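Side-chain contacts in CRISPR system Cmr subunit Cmr6 (Pyrococcus furiosus, PDB 4W8V), which is an RNA-binding subunit that helps cap the type III-B Cmr CRISPR ribonucleoprotein complex, part of an adaptive defence against mobile genetic elements: residues T37-L41 / L42-G46; R80-T83 / V84-A87. All coordinates share one frame; numbering follows the deposited sequence.

Contact 1: residues T37-L41 / L42-G46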
loop_
_atom_site.group_PDB
_atom_site.type_symbol
_atom_site.label_atom_id
_atom_site.label_comp_id
_atom_site.label_asym_id
_atom_site.label_seq_id
_atom_site.Cartn_x
_atom_site.Cartn_y
_atom_site.Cartn_z
ATOM N N THR A 37 13.554 16.574 7.339
ATOM C CA THR A 37 14.875 16.347 7.910
ATOM C C THR A 37 14.863 16.621 9.426
ATOM O O THR A 37 15.470 15.897 10.223
ATOM C CB THR A 37 15.916 17.244 7.245
ATOM O OG1 THR A 37 16.012 16.922 5.849
ATOM C CG2 THR A 37 17.271 17.061 7.895
ATOM N N SER A 38 14.140 17.652 9.827
ATOM C CA SER A 38 14.071 17.997 11.261
ATOM C C SER A 38 13.485 16.857 12.102
ATOM O O SER A 38 14.124 16.354 13.020
ATOM C CB SER A 38 13.252 19.269 11.459
ATOM O OG SER A 38 13.956 20.377 10.943
ATOM N N ILE A 39 12.263 16.454 11.795
ATOM C CA ILE A 39 11.653 15.306 12.452
ATOM C C ILE A 39 12.541 14.060 12.402
ATOM O O ILE A 39 12.745 13.406 13.415
ATOM C CB ILE A 39 10.284 14.969 11.811
ATOM C CG1 ILE A 39 9.348 16.183 11.924
ATOM C CG2 ILE A 39 9.674 13.726 12.472
ATOM C CD1 ILE A 39 8.608 16.259 13.253
ATOM N N ARG A 40 13.092 13.741 11.230
ATOM C CA ARG A 40 13.803 12.469 11.089
ATOM C C ARG A 40 15.095 12.437 11.915
ATOM O O ARG A 40 15.371 11.465 12.610
ATOM C CB ARG A 40 14.112 12.173 9.608
ATOM C CG ARG A 40 14.772 10.819 9.363
ATOM C CD ARG A 40 14.858 10.447 7.862
ATOM N NE ARG A 40 15.891 11.186 7.152
ATOM C CZ ARG A 40 17.180 10.875 7.193
ATOM N NH1 ARG A 40 17.593 9.829 7.889
ATOM N NH2 ARG A 40 18.051 11.608 6.523
ATOM N N LEU A 41 15.889 13.492 11.833
ATOM C CA LEU A 41 17.158 13.515 12.548
ATOM C C LEU A 41 16.951 13.678 14.063
ATOM O O LEU A 41 17.531 12.942 14.859
ATOM C CB LEU A 41 18.063 14.631 12.020
ATOM C CG LEU A 41 18.507 14.579 10.547
ATOM C CD1 LEU A 41 19.608 15.597 10.283
ATOM C CD2 LEU A 41 18.962 13.183 10.119
ATOM N N LEU A 42 16.088 14.611 14.442
ATOM C CA LEU A 42 16.018 15.087 15.830
ATOM C C LEU A 42 15.031 14.314 16.696
ATOM O O LEU A 42 15.197 14.224 17.911
ATOM C CB LEU A 42 15.653 16.573 15.845
ATOM C CG LEU A 42 16.512 17.537 15.025
ATOM C CD1 LEU A 42 15.726 18.802 14.718
ATOM C CD2 LEU A 42 17.808 17.880 15.742
ATOM N N ARG A 43 13.999 13.763 16.070
ATOM C CA ARG A 43 12.987 12.998 16.780
ATOM C C ARG A 43 13.159 11.486 16.648
ATOM O O ARG A 43 13.019 10.745 17.630
ATOM C CB ARG A 43 11.607 13.390 16.271
ATOM C CG ARG A 43 11.303 14.859 16.443
ATOM C CD ARG A 43 11.002 15.169 17.910
ATOM N NE ARG A 43 9.762 14.522 18.324
ATOM C CZ ARG A 43 9.620 13.803 19.430
ATOM N NH1 ARG A 43 10.648 13.639 20.246
ATOM N NH2 ARG A 43 8.450 13.253 19.716
ATOM N N ASN A 44 13.451 11.024 15.432
ATOM C CA ASN A 44 13.303 9.604 15.136
ATOM C C ASN A 44 14.584 8.791 14.904
ATOM O O ASN A 44 14.521 7.703 14.356
ATOM C CB ASN A 44 12.403 9.448 13.918
ATOM C CG ASN A 44 11.019 10.005 14.145
ATOM O OD1 ASN A 44 10.517 10.017 15.271
ATOM N ND2 ASN A 44 10.382 10.465 13.062
ATOM N N TYR A 45 15.728 9.304 15.326
ATOM C CA TYR A 45 17.009 8.603 15.214
ATOM C C TYR A 45 17.366 8.247 13.771
ATOM O O TYR A 45 18.032 7.249 13.518
ATOM C CB TYR A 45 17.030 7.328 16.078
ATOM C CG TYR A 45 16.528 7.508 17.499
ATOM C CD1 TYR A 45 17.407 7.763 18.544
ATOM C CD2 TYR A 45 15.177 7.402 17.791
ATOM C CE1 TYR A 45 16.945 7.915 19.850
ATOM C CE2 TYR A 45 14.702 7.560 19.086
ATOM C CZ TYR A 45 15.589 7.814 20.111
ATOM O OH TYR A 45 15.104 7.974 21.389
ATOM N N GLY A 46 16.922 9.062 12.827
ATOM C CA GLY A 46 17.260 8.855 11.425
ATOM C C GLY A 46 16.264 8.010 10.659
ATOM O O GLY A 46 16.387 7.842 9.439
HETATM O O HOH W 1 16.776 11.375 17.265
#

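Contact 2: residues R80-T83 / V84-A87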
loop_
_atom_site.group_PDB
_atom_site.type_symbol
_atom_site.label_atom_id
_atom_site.label_comp_id
_atom_site.label_asym_id
_atom_site.label_seq_id
_atom_site.Cartn_x
_atom_site.Cartn_y
_atom_site.Cartn_z
ATOM N N ARG A 80 -5.968 -10.110 -16.561
ATOM C CA ARG A 80 -7.123 -9.650 -15.798
ATOM C C ARG A 80 -6.733 -8.589 -14.767
ATOM O O ARG A 80 -7.423 -7.583 -14.610
ATOM C CB ARG A 80 -7.813 -10.824 -15.101
ATOM C CG ARG A 80 -8.459 -11.800 -16.058
ATOM C CD ARG A 80 -9.239 -12.861 -15.322
ATOM N NE ARG A 80 -8.496 -14.111 -15.229
ATOM C CZ ARG A 80 -8.195 -14.716 -14.084
ATOM N NH1 ARG A 80 -8.583 -14.185 -12.930
ATOM N NH2 ARG A 80 -7.510 -15.854 -14.094
ATOM N N ALA A 81 -5.624 -8.821 -14.074
ATOM C CA ALA A 81 -5.159 -7.889 -13.051
ATOM C C ALA A 81 -4.848 -6.541 -13.669
ATOM O O ALA A 81 -5.159 -5.498 -13.092
ATOM C CB ALA A 81 -3.933 -8.437 -12.335
ATOM N N LYS A 82 -4.248 -6.569 -14.852
ATOM C CA LYS A 82 -3.888 -5.349 -15.546
ATOM C C LYS A 82 -5.159 -4.610 -15.950
ATOM O O LYS A 82 -5.236 -3.382 -15.891
ATOM C CB LYS A 82 -3.018 -5.660 -16.764
ATOM C CG LYS A 82 -2.523 -4.409 -17.476
ATOM C CD LYS A 82 -1.300 -4.677 -18.345
ATOM C CE LYS A 82 -0.652 -3.356 -18.778
ATOM N NZ LYS A 82 -1.616 -2.420 -19.434
ATOM N N THR A 83 -6.172 -5.376 -16.332
ATOM C CA THR A 83 -7.466 -4.822 -16.683
ATOM C C THR A 83 -8.114 -4.116 -15.499
ATOM O O THR A 83 -8.591 -2.999 -15.636
ATOM C CB THR A 83 -8.419 -5.912 -17.192
ATOM O OG1 THR A 83 -7.901 -6.457 -18.405
ATOM C CG2 THR A 83 -9.799 -5.338 -17.451
ATOM N N VAL A 84 -8.147 -4.770 -14.344
ATOM C CA VAL A 84 -8.776 -4.184 -13.166
ATOM C C VAL A 84 -8.010 -2.931 -12.726
ATOM O O VAL A 84 -8.605 -1.911 -12.393
ATOM C CB VAL A 84 -8.846 -5.192 -11.989
ATOM C CG1 VAL A 84 -9.458 -4.536 -10.748
ATOM C CG2 VAL A 84 -9.650 -6.431 -12.385
ATOM N N GLN A 85 -6.684 -3.013 -12.757
ATOM C CA GLN A 85 -5.815 -1.920 -12.336
ATOM C C GLN A 85 -6.023 -0.704 -13.242
ATOM O O GLN A 85 -6.320 0.401 -12.761
ATOM C CB GLN A 85 -4.348 -2.400 -12.342
ATOM C CG GLN A 85 -3.272 -1.349 -12.141
ATOM C CD GLN A 85 -1.950 -1.771 -12.768
ATOM O OE1 GLN A 85 -1.784 -1.713 -13.990
ATOM N NE2 GLN A 85 -1.019 -2.221 -11.948
ATOM N N ASP A 86 -5.920 -0.915 -14.556
ATOM C CA ASP A 86 -6.108 0.171 -15.527
ATOM C C ASP A 86 -7.491 0.777 -15.419
ATOM O O ASP A 86 -7.650 1.985 -15.596
ATOM C CB ASP A 86 -5.876 -0.322 -16.962
ATOM C CG ASP A 86 -4.415 -0.545 -17.269
ATOM O OD1 ASP A 86 -3.564 -0.180 -16.432
ATOM O OD2 ASP A 86 -4.105 -1.071 -18.364
ATOM N N ALA A 87 -8.492 -0.056 -15.135
ATOM C CA ALA A 87 -9.867 0.413 -15.019
ATOM C C ALA A 87 -10.038 1.341 -13.833
ATOM O O ALA A 87 -10.566 2.437 -13.968
ATOM C CB ALA A 87 -10.817 -0.752 -14.897
#

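Contact 1: residues T37-L41 / L42-G46
The R40 guanidinium lies beside the returning chain at G46, NH1 donating to G46 O over 2.8 Å with an N-H...O angle of 155°. The acceptor lies in the guanidinium plane, at its edge, while NH1 stands tilted from the carbonyl plane. With CG trans to the backbone N (chi1 -176°), CG and CD of R40 each pass 3.4 Å from G46 O; the bend at chi3 (75°) then brings NH1 to the same oxygen. L41 CD2 lies on one face of the guanidinium, 3.9 Å above the plane and offset toward its rim.

R40 O receives G46 N at 2.9 Å, and these two bonds hold the turn against helix 34-43. The helix takes a wider pi-type turn at 39-41: R43 N still bonds to I39 O in alpha-helical fashion, whereas N44 N is only weakly bonded to both I39 O and R40 O. I39 and N44 run side by side, CG2 meeting ND2 at 3.4 Å. A water bridges L41 O and Y45 N.

L42 CD1 packs 4.1 Å from S38 CB, and S38 OG turns back to V34 O. Outside the segments, E32 OE2 forms a salt bridge with R40 NE.

Contact 2: residues R80-T83 / V84-A87
K82 and D86, one turn apart, form a salt bridge of the i to i+4 kind on regular alpha-helix 77-90. K82 NZ stands 3.0 Å from D86 OD2 and uses the syn lone pair of that oxygen, the side facing OD1. K82 starts with CG anti to its backbone N (chi1 -176°), runs nearly straight, and bends only at its last torsion, chi4 -53°, which brings NZ to OD2. The two side chains cross at a slant, K82 CG passing 3.8 Å from D86 OD2.

The main chain beneath is held by successive alpha-helical bonds, from V84 N to R80 O, Q85 N to A81 O, D86 N to K82 O and A87 N to T83 O. D86 N and K82 O, 2.9 Å apart, join the two residues of the salt bridge a second time.

R80 leads off from this turn, its NH1 and NE bonded to the carbonyls of A68 and N75, while T83 OG1 bonds to K79 O. A81 and V84 are buried against helix 52-68, V84 meeting Y64 and L67, and the T83 and A87 side chains touch I96 of helix 93-96. Within the turn, V84 CG2 sits 3.4 Å from R80 O, and A87 CB approaches T83 O to 3.2 Å.

In the fold
This chain is the C-terminal part of Cmr6 and contains the RAMP-superfamily region in which both contacts lie. From the N terminus it forms strands 13-21 and 25-28 and then helix 34-43, whose C-terminal part and the following turn make contact 1. Helix 77-90, carrying contact 2, packs against helix 52-68. The sheet of strands 143-149, 202-209, 13-21 and 242-244 has the strand order of a ferredoxin-like fold, and both helices with contacts come between its strands 13-21 and 143-149. Both contacts are local, closing no long loop; contact 1 ends before contact 2 begins, so they neither nest nor cross. Their centres are 39 Å apart, on opposite sides of the chain's centre.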